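Long-range contacts in 16S rRNA (adenine(1408)-N(1))-methyltransferase (Escherichia coli, PDB 3P2E), which methylates the N1 position of adenine 1408 in the 16S rRNA of assembled 30S subunits, using S-adenosylmethionine, and so confers resistance to many aminoglycosides: residues A[30-34]-A[52-56]; A[2-6]-A[81-85]; A[103-107]-A[193-198]; A[35-40]-A[64-68]. All blocks are in the same frame, centred on the assembly; numbering follows the deposited sequence.

Contact 1. Residues A[30-34]-A[52-56]. With SAH (S-adenosyl-L-homocysteine), chain C.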
# COMPACT_ATOMS: atom_id res chain seq x y z
N ASP A 30 0.26 -2.86 1.30
CA ASP A 30 0.07 -1.77 0.34
C ASP A 30 -1.43 -1.50 0.35
O ASP A 30 -2.22 -2.32 -0.15
CB ASP A 30 0.55 -2.18 -1.05
CG ASP A 30 0.45 -1.05 -2.06
OD1 ASP A 30 0.80 0.09 -1.70
OD2 ASP A 30 0.05 -1.31 -3.22
N LEU A 31 -1.82 -0.37 0.94
CA LEU A 31 -3.23 0.03 1.06
C LEU A 31 -3.68 0.81 -0.17
O LEU A 31 -3.01 1.75 -0.59
CB LEU A 31 -3.41 0.86 2.32
CG LEU A 31 -4.79 1.44 2.62
CD1 LEU A 31 -5.84 0.34 2.67
CD2 LEU A 31 -4.73 2.20 3.94
N GLY A 32 -4.83 0.43 -0.73
CA GLY A 32 -5.33 1.08 -1.94
C GLY A 32 -4.42 0.62 -3.07
O GLY A 32 -4.02 1.39 -3.93
N THR A 33 -4.11 -0.68 -3.05
CA THR A 33 -3.19 -1.28 -4.01
C THR A 33 -3.56 -1.19 -5.50
O THR A 33 -2.69 -1.30 -6.36
CB THR A 33 -2.92 -2.75 -3.63
OG1 THR A 33 -1.65 -3.16 -4.16
CG2 THR A 33 -4.01 -3.67 -4.16
N GLY A 34 -4.84 -1.01 -5.80
CA GLY A 34 -5.23 -0.90 -7.20
C GLY A 34 -5.26 -2.21 -7.96
O GLY A 34 -5.82 -3.20 -7.49
N ILE A 52 0.94 -7.93 1.14
CA ILE A 52 -0.50 -7.86 1.31
C ILE A 52 -1.03 -6.60 0.65
O ILE A 52 -0.74 -5.49 1.09
CB ILE A 52 -0.88 -7.83 2.80
CG1 ILE A 52 -0.31 -9.07 3.50
CG2 ILE A 52 -2.40 -7.78 2.96
CD1 ILE A 52 -0.52 -9.08 5.00
N GLY A 53 -1.80 -6.79 -0.42
CA GLY A 53 -2.37 -5.66 -1.13
C GLY A 53 -3.85 -5.55 -0.80
O GLY A 53 -4.60 -6.51 -0.99
N ILE A 54 -4.25 -4.39 -0.31
CA ILE A 54 -5.63 -4.14 0.10
C ILE A 54 -6.35 -3.14 -0.82
O ILE A 54 -5.81 -2.08 -1.14
CB ILE A 54 -5.68 -3.55 1.52
CG1 ILE A 54 -4.91 -4.45 2.49
CG2 ILE A 54 -7.12 -3.37 1.98
CD1 ILE A 54 -4.77 -3.84 3.89
N ASP A 55 -7.57 -3.48 -1.23
CA ASP A 55 -8.37 -2.59 -2.06
C ASP A 55 -9.83 -3.03 -2.00
O ASP A 55 -10.13 -4.22 -2.02
CB ASP A 55 -7.91 -2.59 -3.51
CG ASP A 55 -8.28 -1.31 -4.24
OD1 ASP A 55 -7.36 -0.52 -4.54
OD2 ASP A 55 -9.48 -1.07 -4.49
N PRO A 56 -10.76 -2.07 -1.92
CA PRO A 56 -12.19 -2.40 -1.86
C PRO A 56 -12.77 -2.81 -3.22
O PRO A 56 -13.87 -3.35 -3.28
CB PRO A 56 -12.82 -1.12 -1.32
CG PRO A 56 -11.92 -0.05 -1.87
CD PRO A 56 -10.54 -0.64 -1.64
N SAH C . -1.83 2.23 -5.53
CA SAH C . -2.47 2.22 -6.74
CB SAH C . -3.58 3.28 -6.76
CG SAH C . -4.66 3.15 -7.79
SD SAH C . -5.93 4.38 -7.78
C SAH C . -1.39 2.37 -7.90
O SAH C . -1.84 1.84 -8.82
OXT SAH C . -0.38 2.91 -7.81
C5' SAH C . -6.57 4.66 -6.12
C4' SAH C . -6.97 3.25 -5.49
O4' SAH C . -7.31 3.61 -4.15
C3' SAH C . -8.18 2.58 -6.11
O3' SAH C . -7.86 1.23 -6.55
C2' SAH C . -9.29 2.67 -5.00
O2' SAH C . -10.21 1.60 -4.95
C1' SAH C . -8.44 2.79 -3.72
N9 SAH C . -9.15 3.48 -2.57
C8 SAH C . -9.86 4.68 -2.62
N7 SAH C . -10.42 5.00 -1.46
C5 SAH C . -10.02 3.90 -0.63
C6 SAH C . -10.35 3.72 0.76
N6 SAH C . -11.10 4.60 1.45
N1 SAH C . -9.82 2.56 1.32
C2 SAH C . -9.03 1.66 0.60
N3 SAH C . -8.72 1.84 -0.75
C4 SAH C . -9.26 2.99 -1.27

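Contact 2. Residues A[2-6]-A[81-85]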
# COMPACT_ATOMS: atom_id res chain seq x y z
N LEU A 2 -11.65 -11.17 4.09
CA LEU A 2 -11.96 -11.50 2.67
C LEU A 2 -10.74 -11.34 1.78
O LEU A 2 -10.13 -10.27 1.74
CB LEU A 2 -13.08 -10.59 2.14
CG LEU A 2 -14.49 -10.77 2.69
CD1 LEU A 2 -15.39 -9.69 2.10
CD2 LEU A 2 -15.01 -12.16 2.33
N ILE A 3 -10.40 -12.39 1.05
CA ILE A 3 -9.27 -12.35 0.13
C ILE A 3 -9.71 -12.91 -1.21
O ILE A 3 -10.77 -13.54 -1.32
CB ILE A 3 -8.07 -13.19 0.63
CG1 ILE A 3 -8.44 -14.68 0.62
CG2 ILE A 3 -7.67 -12.74 2.02
CD1 ILE A 3 -7.26 -15.60 0.83
N LEU A 4 -8.90 -12.67 -2.24
CA LEU A 4 -9.21 -13.16 -3.57
C LEU A 4 -8.40 -14.39 -3.93
O LEU A 4 -7.19 -14.43 -3.74
CB LEU A 4 -8.94 -12.09 -4.63
CG LEU A 4 -9.92 -10.93 -4.80
CD1 LEU A 4 -9.45 -10.07 -5.97
CD2 LEU A 4 -11.32 -11.47 -5.08
N LYS A 5 -9.09 -15.40 -4.45
CA LYS A 5 -8.45 -16.63 -4.91
C LYS A 5 -8.86 -16.63 -6.37
O LYS A 5 -9.91 -17.16 -6.74
CB LYS A 5 -9.02 -17.85 -4.18
CG LYS A 5 -8.43 -19.17 -4.66
CD LYS A 5 -8.89 -20.34 -3.80
CE LYS A 5 -8.34 -20.24 -2.38
NZ LYS A 5 -8.74 -21.40 -1.53
N GLY A 6 -8.03 -16.02 -7.21
CA GLY A 6 -8.39 -15.93 -8.61
C GLY A 6 -9.47 -14.86 -8.64
O GLY A 6 -9.28 -13.78 -8.09
N VAL A 81 -0.97 -11.77 -1.28
CA VAL A 81 -2.37 -12.03 -0.98
C VAL A 81 -3.09 -10.70 -1.19
O VAL A 81 -2.55 -9.64 -0.85
CB VAL A 81 -2.60 -12.53 0.47
CG1 VAL A 81 -2.22 -11.46 1.47
CG2 VAL A 81 -4.07 -12.93 0.64
N PHE A 82 -4.28 -10.77 -1.78
CA PHE A 82 -5.08 -9.58 -2.03
C PHE A 82 -6.28 -9.60 -1.09
O PHE A 82 -7.09 -10.53 -1.11
CB PHE A 82 -5.54 -9.53 -3.49
CG PHE A 82 -4.41 -9.28 -4.45
CD1 PHE A 82 -3.60 -8.15 -4.30
CD2 PHE A 82 -4.16 -10.16 -5.51
CE1 PHE A 82 -2.55 -7.90 -5.20
CE2 PHE A 82 -3.11 -9.91 -6.40
CZ PHE A 82 -2.30 -8.78 -6.24
N VAL A 83 -6.36 -8.57 -0.27
CA VAL A 83 -7.41 -8.42 0.72
C VAL A 83 -8.43 -7.39 0.24
O VAL A 83 -8.06 -6.29 -0.17
CB VAL A 83 -6.80 -7.94 2.06
CG1 VAL A 83 -7.90 -7.59 3.05
CG2 VAL A 83 -5.89 -9.02 2.62
N ILE A 84 -9.71 -7.75 0.30
CA ILE A 84 -10.76 -6.85 -0.13
C ILE A 84 -11.32 -6.15 1.10
O ILE A 84 -12.09 -6.72 1.86
CB ILE A 84 -11.89 -7.61 -0.85
CG1 ILE A 84 -11.31 -8.43 -2.01
CG2 ILE A 84 -12.92 -6.62 -1.37
CD1 ILE A 84 -10.45 -7.62 -2.98
N ALA A 85 -10.89 -4.90 1.28
CA ALA A 85 -11.31 -4.09 2.41
C ALA A 85 -11.00 -2.63 2.10
O ALA A 85 -10.29 -2.33 1.14
CB ALA A 85 -10.57 -4.53 3.67
O HOH W 1 -11.38 -8.23 4.35
O HOH W 2 -4.94 -13.28 -2.93

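Contact 3. Residues A[103-107]-A[193-198]. With SAH (S-adenosyl-L-homocysteine), chain C.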
# COMPACT_ATOMS: atom_id res chain seq x y z
N ILE A 103 1.12 3.68 0.80
CA ILE A 103 -0.08 4.19 0.16
C ILE A 103 0.51 4.92 -1.04
O ILE A 103 1.16 5.97 -0.89
CB ILE A 103 -0.87 5.18 1.06
CG1 ILE A 103 -1.41 4.44 2.29
CG2 ILE A 103 -2.05 5.76 0.27
CD1 ILE A 103 -2.23 5.32 3.23
N LEU A 104 0.32 4.35 -2.23
CA LEU A 104 0.90 4.92 -3.44
C LEU A 104 -0.11 5.50 -4.42
O LEU A 104 -1.07 4.83 -4.79
CB LEU A 104 1.72 3.85 -4.17
CG LEU A 104 2.67 3.03 -3.30
CD1 LEU A 104 3.22 1.87 -4.12
CD2 LEU A 104 3.79 3.92 -2.78
N PHE A 105 0.13 6.74 -4.83
CA PHE A 105 -0.73 7.43 -5.80
C PHE A 105 -2.21 7.23 -5.50
O PHE A 105 -2.99 6.85 -6.38
CB PHE A 105 -0.40 6.92 -7.20
CG PHE A 105 1.07 6.80 -7.46
CD1 PHE A 105 1.87 7.93 -7.59
CD2 PHE A 105 1.67 5.55 -7.53
CE1 PHE A 105 3.26 7.82 -7.77
CE2 PHE A 105 3.05 5.42 -7.72
CZ PHE A 105 3.85 6.57 -7.84
N PRO A 106 -2.62 7.49 -4.24
CA PRO A 106 -4.03 7.31 -3.89
C PRO A 106 -4.94 8.28 -4.64
O PRO A 106 -4.50 9.31 -5.15
CB PRO A 106 -4.04 7.55 -2.38
CG PRO A 106 -2.97 8.60 -2.22
CD PRO A 106 -1.86 8.06 -3.11
N TRP A 107 -6.22 7.92 -4.69
CA TRP A 107 -7.22 8.75 -5.36
C TRP A 107 -8.51 8.59 -4.56
O TRP A 107 -8.62 7.69 -3.73
CB TRP A 107 -7.42 8.26 -6.80
CG TRP A 107 -7.73 9.35 -7.78
CD1 TRP A 107 -6.95 10.42 -8.10
CD2 TRP A 107 -8.90 9.45 -8.60
NE1 TRP A 107 -7.55 11.17 -9.08
CE2 TRP A 107 -8.75 10.60 -9.41
CE3 TRP A 107 -10.06 8.67 -8.74
CZ2 TRP A 107 -9.71 10.99 -10.34
CZ3 TRP A 107 -11.02 9.06 -9.67
CH2 TRP A 107 -10.84 10.21 -10.46
N PHE A 193 7.12 2.15 -11.72
CA PHE A 193 5.95 1.41 -11.25
C PHE A 193 5.20 0.79 -12.42
O PHE A 193 5.16 1.36 -13.51
CB PHE A 193 5.03 2.35 -10.45
CG PHE A 193 5.64 2.83 -9.17
CD1 PHE A 193 5.56 2.05 -8.02
CD2 PHE A 193 6.34 4.03 -9.11
CE1 PHE A 193 6.18 2.45 -6.83
CE2 PHE A 193 6.95 4.45 -7.94
CZ PHE A 193 6.88 3.66 -6.79
N ASN A 194 4.62 -0.38 -12.20
CA ASN A 194 3.92 -1.11 -13.26
C ASN A 194 2.40 -0.96 -13.38
O ASN A 194 1.84 -1.38 -14.38
CB ASN A 194 4.25 -2.60 -13.17
CG ASN A 194 5.67 -2.92 -13.62
OD1 ASN A 194 6.10 -4.07 -13.58
ND2 ASN A 194 6.40 -1.90 -14.05
N SER A 195 1.73 -0.39 -12.38
CA SER A 195 0.28 -0.25 -12.50
C SER A 195 -0.04 0.66 -13.69
O SER A 195 0.73 1.55 -14.03
CB SER A 195 -0.34 0.31 -11.21
OG SER A 195 -0.29 1.72 -11.15
N LEU A 196 -1.18 0.41 -14.32
CA LEU A 196 -1.58 1.20 -15.48
C LEU A 196 -1.74 2.66 -15.06
O LEU A 196 -1.41 3.57 -15.82
CB LEU A 196 -2.89 0.66 -16.06
CG LEU A 196 -2.99 -0.86 -16.25
CD1 LEU A 196 -4.31 -1.21 -16.91
CD2 LEU A 196 -1.82 -1.35 -17.09
N TRP A 197 -2.25 2.87 -13.86
CA TRP A 197 -2.46 4.21 -13.30
C TRP A 197 -1.12 4.93 -13.14
O TRP A 197 -0.99 6.09 -13.53
CB TRP A 197 -3.18 4.07 -11.95
CG TRP A 197 -3.29 5.30 -11.08
CD1 TRP A 197 -2.84 5.43 -9.80
CD2 TRP A 197 -4.00 6.52 -11.38
NE1 TRP A 197 -3.23 6.64 -9.27
CE2 TRP A 197 -3.94 7.33 -10.22
CE3 TRP A 197 -4.68 7.00 -12.51
CZ2 TRP A 197 -4.54 8.59 -10.16
CZ3 TRP A 197 -5.28 8.26 -12.44
CH2 TRP A 197 -5.20 9.04 -11.27
N ALA A 198 -0.14 4.25 -12.56
CA ALA A 198 1.17 4.88 -12.36
C ALA A 198 1.81 5.24 -13.70
O ALA A 198 2.44 6.29 -13.83
CB ALA A 198 2.08 3.95 -11.57
N SAH C . -1.83 2.23 -5.53
CA SAH C . -2.47 2.22 -6.74
CB SAH C . -3.58 3.28 -6.76
CG SAH C . -4.66 3.15 -7.79
SD SAH C . -5.93 4.38 -7.78
C SAH C . -1.39 2.37 -7.90
O SAH C . -1.84 1.84 -8.82
OXT SAH C . -0.38 2.91 -7.81
C5' SAH C . -6.57 4.66 -6.12
C4' SAH C . -6.97 3.25 -5.49
O4' SAH C . -7.31 3.61 -4.15
C3' SAH C . -8.18 2.58 -6.11
O3' SAH C . -7.86 1.23 -6.55
C2' SAH C . -9.29 2.67 -5.00
O2' SAH C . -10.21 1.60 -4.95
C1' SAH C . -8.44 2.79 -3.72
N9 SAH C . -9.15 3.48 -2.57
C8 SAH C . -9.86 4.68 -2.62
N7 SAH C . -10.42 5.00 -1.46
C5 SAH C . -10.02 3.90 -0.63
C6 SAH C . -10.35 3.72 0.76
N6 SAH C . -11.10 4.60 1.45
N1 SAH C . -9.82 2.56 1.32
C2 SAH C . -9.03 1.66 0.60
N3 SAH C . -8.72 1.84 -0.75
C4 SAH C . -9.26 2.99 -1.27

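Contact 4. Residues A[35-40]-A[64-68]. With SAH (S-adenosyl-L-homocysteine), chain C.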
# COMPACT_ATOMS: atom_id res chain seq x y z
N ASP A 35 -4.64 -2.22 -9.15
CA ASP A 35 -4.65 -3.42 -10.00
C ASP A 35 -3.69 -4.54 -9.63
O ASP A 35 -3.63 -5.56 -10.31
CB ASP A 35 -4.45 -3.03 -11.48
CG ASP A 35 -3.07 -2.44 -11.77
OD1 ASP A 35 -2.14 -2.59 -10.96
OD2 ASP A 35 -2.92 -1.82 -12.85
N GLY A 36 -2.95 -4.36 -8.54
CA GLY A 36 -2.03 -5.39 -8.08
C GLY A 36 -0.70 -5.50 -8.80
O GLY A 36 0.15 -6.32 -8.42
N ARG A 37 -0.49 -4.70 -9.84
CA ARG A 37 0.76 -4.77 -10.59
C ARG A 37 1.97 -4.25 -9.83
O ARG A 37 3.07 -4.78 -9.97
CB ARG A 37 0.64 -4.03 -11.93
CG ARG A 37 -0.28 -4.73 -12.92
CD ARG A 37 -0.33 -4.01 -14.25
NE ARG A 37 -1.34 -4.59 -15.14
CZ ARG A 37 -1.28 -5.81 -15.65
NH1 ARG A 37 -0.26 -6.61 -15.37
NH2 ARG A 37 -2.27 -6.25 -16.42
N ASN A 38 1.77 -3.22 -9.01
CA ASN A 38 2.89 -2.68 -8.24
C ASN A 38 3.36 -3.69 -7.21
O ASN A 38 4.56 -3.91 -7.05
CB ASN A 38 2.50 -1.38 -7.53
CG ASN A 38 2.26 -0.23 -8.49
OD1 ASN A 38 2.83 -0.20 -9.59
ND2 ASN A 38 1.44 0.73 -8.07
N ILE A 39 2.40 -4.32 -6.53
CA ILE A 39 2.72 -5.29 -5.50
C ILE A 39 3.34 -6.54 -6.12
O ILE A 39 4.22 -7.17 -5.52
CB ILE A 39 1.46 -5.68 -4.68
CG1 ILE A 39 1.87 -6.27 -3.34
CG2 ILE A 39 0.61 -6.66 -5.46
CD1 ILE A 39 2.46 -5.27 -2.39
N TYR A 40 2.89 -6.89 -7.32
CA TYR A 40 3.41 -8.07 -8.02
C TYR A 40 4.90 -7.87 -8.29
O TYR A 40 5.69 -8.80 -8.13
CB TYR A 40 2.68 -8.27 -9.36
CG TYR A 40 3.09 -9.54 -10.08
CD1 TYR A 40 2.37 -10.72 -9.92
CD2 TYR A 40 4.22 -9.57 -10.90
CE1 TYR A 40 2.78 -11.91 -10.54
CE2 TYR A 40 4.64 -10.75 -11.52
CZ TYR A 40 3.92 -11.91 -11.33
OH TYR A 40 4.33 -13.08 -11.93
N ILE A 64 -4.39 -9.91 -12.10
CA ILE A 64 -3.20 -10.27 -11.35
C ILE A 64 -3.49 -11.35 -10.30
O ILE A 64 -2.63 -12.16 -10.00
CB ILE A 64 -2.58 -9.02 -10.66
CG1 ILE A 64 -2.04 -8.06 -11.73
CG2 ILE A 64 -1.45 -9.45 -9.72
CD1 ILE A 64 -1.00 -8.67 -12.66
N SER A 65 -4.71 -11.36 -9.77
CA SER A 65 -5.08 -12.37 -8.79
C SER A 65 -5.05 -13.75 -9.45
O SER A 65 -4.64 -14.73 -8.84
CB SER A 65 -6.47 -12.09 -8.24
OG SER A 65 -6.85 -13.10 -7.32
N LYS A 66 -5.49 -13.80 -10.71
CA LYS A 66 -5.50 -15.06 -11.45
C LYS A 66 -4.07 -15.48 -11.78
O LYS A 66 -3.75 -16.67 -11.85
CB LYS A 66 -6.30 -14.91 -12.75
CG LYS A 66 -7.81 -14.90 -12.54
CD LYS A 66 -8.55 -14.37 -13.77
CE LYS A 66 -8.23 -15.18 -15.01
NZ LYS A 66 -8.88 -14.59 -16.22
N LYS A 67 -3.20 -14.49 -11.98
CA LYS A 67 -1.81 -14.77 -12.31
C LYS A 67 -1.01 -15.35 -11.15
O LYS A 67 -0.25 -16.30 -11.34
CB LYS A 67 -1.13 -13.48 -12.81
CG LYS A 67 0.30 -13.68 -13.27
CD LYS A 67 0.86 -12.42 -13.91
CE LYS A 67 2.26 -12.66 -14.48
NZ LYS A 67 2.76 -11.49 -15.25
N ILE A 68 -1.19 -14.80 -9.95
CA ILE A 68 -0.42 -15.30 -8.81
C ILE A 68 -0.78 -16.70 -8.35
O ILE A 68 -0.01 -17.33 -7.62
CB ILE A 68 -0.51 -14.35 -7.60
CG1 ILE A 68 -1.94 -14.27 -7.08
CG2 ILE A 68 0.01 -12.97 -7.99
CD1 ILE A 68 -2.07 -13.55 -5.75
N SAH C . -1.83 2.23 -5.53
CA SAH C . -2.47 2.22 -6.74
CB SAH C . -3.58 3.28 -6.76
CG SAH C . -4.66 3.15 -7.79
SD SAH C . -5.93 4.38 -7.78
C SAH C . -1.39 2.37 -7.90
O SAH C . -1.84 1.84 -8.82
OXT SAH C . -0.38 2.91 -7.81
C5' SAH C . -6.57 4.66 -6.12
C4' SAH C . -6.97 3.25 -5.49
O4' SAH C . -7.31 3.61 -4.15
C3' SAH C . -8.18 2.58 -6.11
O3' SAH C . -7.86 1.23 -6.55
C2' SAH C . -9.29 2.67 -5.00
O2' SAH C . -10.21 1.60 -4.95
C1' SAH C . -8.44 2.79 -3.72
N9 SAH C . -9.15 3.48 -2.57
C8 SAH C . -9.86 4.68 -2.62
N7 SAH C . -10.42 5.00 -1.46
C5 SAH C . -10.02 3.90 -0.63
C6 SAH C . -10.35 3.72 0.76
N6 SAH C . -11.10 4.60 1.45
N1 SAH C . -9.82 2.56 1.32
C2 SAH C . -9.03 1.66 0.60
N3 SAH C . -8.72 1.84 -0.75
C4 SAH C . -9.26 2.99 -1.27
O HOH W 3 -5.33 -6.93 -12.05
O HOH W 4 1.47 -9.35 -16.00

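Contact 1. Residues A[30-34]-A[52-56]
A chi1 of -155° places CG of Asp55 anti to its backbone N, from where OD1 reaches Gly34 N; Thr33 has OG1 anti to its own N (chi1 -155°), which leaves CG2 between N and the carbonyl carbon, against the Gly53 backbone and Asp55 CB. The carboxylate then works as a fork. OD1 takes the backbone N of Gly34 at 2.9 Å, on its anti side and 34° out of the carboxylate plane, and it also accepts from the ribose O3' of S-adenosylhomocysteine at 2.7 Å. OD2 accepts from O2' of the same ribose and from the backbone N of Val57, so an aspartate suits the place: each oxygen has two donors to receive. Behind this fork the strands run parallel, with Asp30 N to Ile52 O at 2.8 Å and Ile54 N to Asp30 O at 2.9 Å. Beyond them Ile54 O receives the N-H of Thr33 at 2.9 Å, plus a weak, bent bond from Gly32 N. On one face of the sheet Leu31 CD1 meets Ile54 CG2 at 4.0 Å; on the other, Thr33 OG1 donates to Asp30 OD2, and Ser102 holds OD1 of that buried acid. Positive phi suits Gly32 and Gly34 to glycine, and the ligand lies close against both: its amino N donates to Gly32 O at 2.8 Å, and O3' sits beside Gly34 CA. The glycine-bearing turn after strand 26-31 and the acidic residue after strand 49-54 are the hallmark of the cofactor site in Rossmann-like class I methyltransferases.

Contact 2. Residues A[2-6]-A[81-85]
Ile3 and Val83 face each other in a single backbone bridge, flanked by two hydrogen bonds. Ile84 N donates to Leu2 O at 2.9 Å, and Leu4 N donates to Phe82 O at 3.0 Å, the latter lying in the carbonyl plane. The N-to-C directions of strands 3-5 and 81-83 make 131°, well off antiparallel, and the pairing is short. Aliphatic side chains pack beside the bridge. Ile3 sets CG2 against Val81 CG2 at 3.9 Å, the two side chains crossing at about a right angle, and CG2 reaches the Val83 methyl more loosely. With chi1 and chi2 of Ile84 near -55°, its chain folds back and carries CD1 to Leu4 CG at 3.8 Å. One water accepts from Leu2 N and donates to Ile84 O; at the other end a second accepts from Phe82 N at 2.8 Å and donates to Leu4 O at 2.7 Å, satisfying polar groups that the strands do not pair directly. Farther out, Val81 and Val83 pack on Ile52 of strand 49-54, and Phe82 meets Ile64 and Ile68 of helix 62-68. Strand 3-5, hairpinned with strand 8-10, thus lies against strand 80-83, outermost in the main sheet, with Leu4 reaching Ser65 of helix 62-68.

Contact 3. Residues A[103-107]-A[193-198]
The amino-acid end of the cofactor pocket is closed here, where the loop after strand 98-104 meets the N-terminus of helix 196-203. With CG anti to the backbone N (chi1 170°), the indole of Trp197 reaches the carbonyl of Phe105. Its NE1 donates to Phe105 O at 2.9 Å, in the carbonyl plane and on a lone pair, with the oxygen close to the indole plane. The sulfur SD of S-adenosylhomocysteine lies 3.7 Å above one face of this indole, offset toward the rim. A broad ring carrying one N-H thus serves both partners. Its six-membered ring also presents an edge to the face of Trp107, with planes at 67°. A second T-shaped pair lies deeper: the edge of Phe105 points at the face of Phe193, centroids 5.1 Å apart, with CE2 over the ring centre. Ser195 OG is shared: it donates to the ligand carboxylate O at 2.8 Å and, as N-cap, accepts from Ala198 N at 2.9 Å. Leu104 O receives the ligand amino N. Strand 98-104 lies between strands 26-31 and 133-139, with Phe105 on Val138, while Asn38 OD1 of helix 37-44 accepts from Ser195 N, and Phe193 packs on Asn38.

Contact 4. Residues A[35-40]-A[64-68]
Apolar contact carries most of this meeting, centred on Ile64 and Tyr40. Ile64 CG2 lies 4.0 Å from Tyr40 CD1, and Ile68 CG2 approaches the same CD1 at 3.8 Å. Ile64 CG2 and Lys67 CE lie on the same side of the ring plane, Ile68 CG2 at the edge. The straight chain of Lys67 crosses Tyr40 at about a right angle and brings CE to Tyr40 OH at 3.3 Å. An amphipathic ring suits this border: its carbons pack, and its OH hydrogen-bonds to Gly75 O. Ile64 CD1 lies 3.5 Å from Arg37 NH1. Gly36, at the N-cap with positive phi, has no side chain and lets Ile64 CG2 lie against its backbone.

Polar links between the segments run through water. One water lies between Asp35 O and Ile64 N, accepting from the latter at 3.1 Å; another accepts from Lys67 NZ at 2.6 Å and, weakly, from Arg37 NH1. Within 35-40, Asp35 OD1 receives Arg37 N at 2.9 Å from above the carboxylate plane, an Asx turn that starts the helix. Asn38 ND2 comes within 2.9 Å of the ligand's OXT. Helices 37-44 and 62-68 lie side by side over the sheet, where Ile39, Ile64 and Ile68 all pack on Phe82 of strand 80-83.

Contacts 1, 2 and 3 share the seven-stranded sheet. Contact 1 joins its neighbouring strands 26-31 and 49-54; contact 2 reaches strand 80-83 on one side, and contact 3 the end of strand 98-104 on the other, their centres about 19 Å apart. Contact 4 joins the helices that follow strands 26-31 and 49-54, its centre about 11 Å from those of contacts 1 and 2. Along the chain, contacts 1 and 4 alternate and both nest inside the loop closed by contact 2, whereas contact 3 opens later. Contacts 1, 3 and 4 all touch S-adenosylhomocysteine, so the cofactor pocket is assembled from widely separated chain regions, while contact 2 lies at the strand 80-83 edge of the sheet.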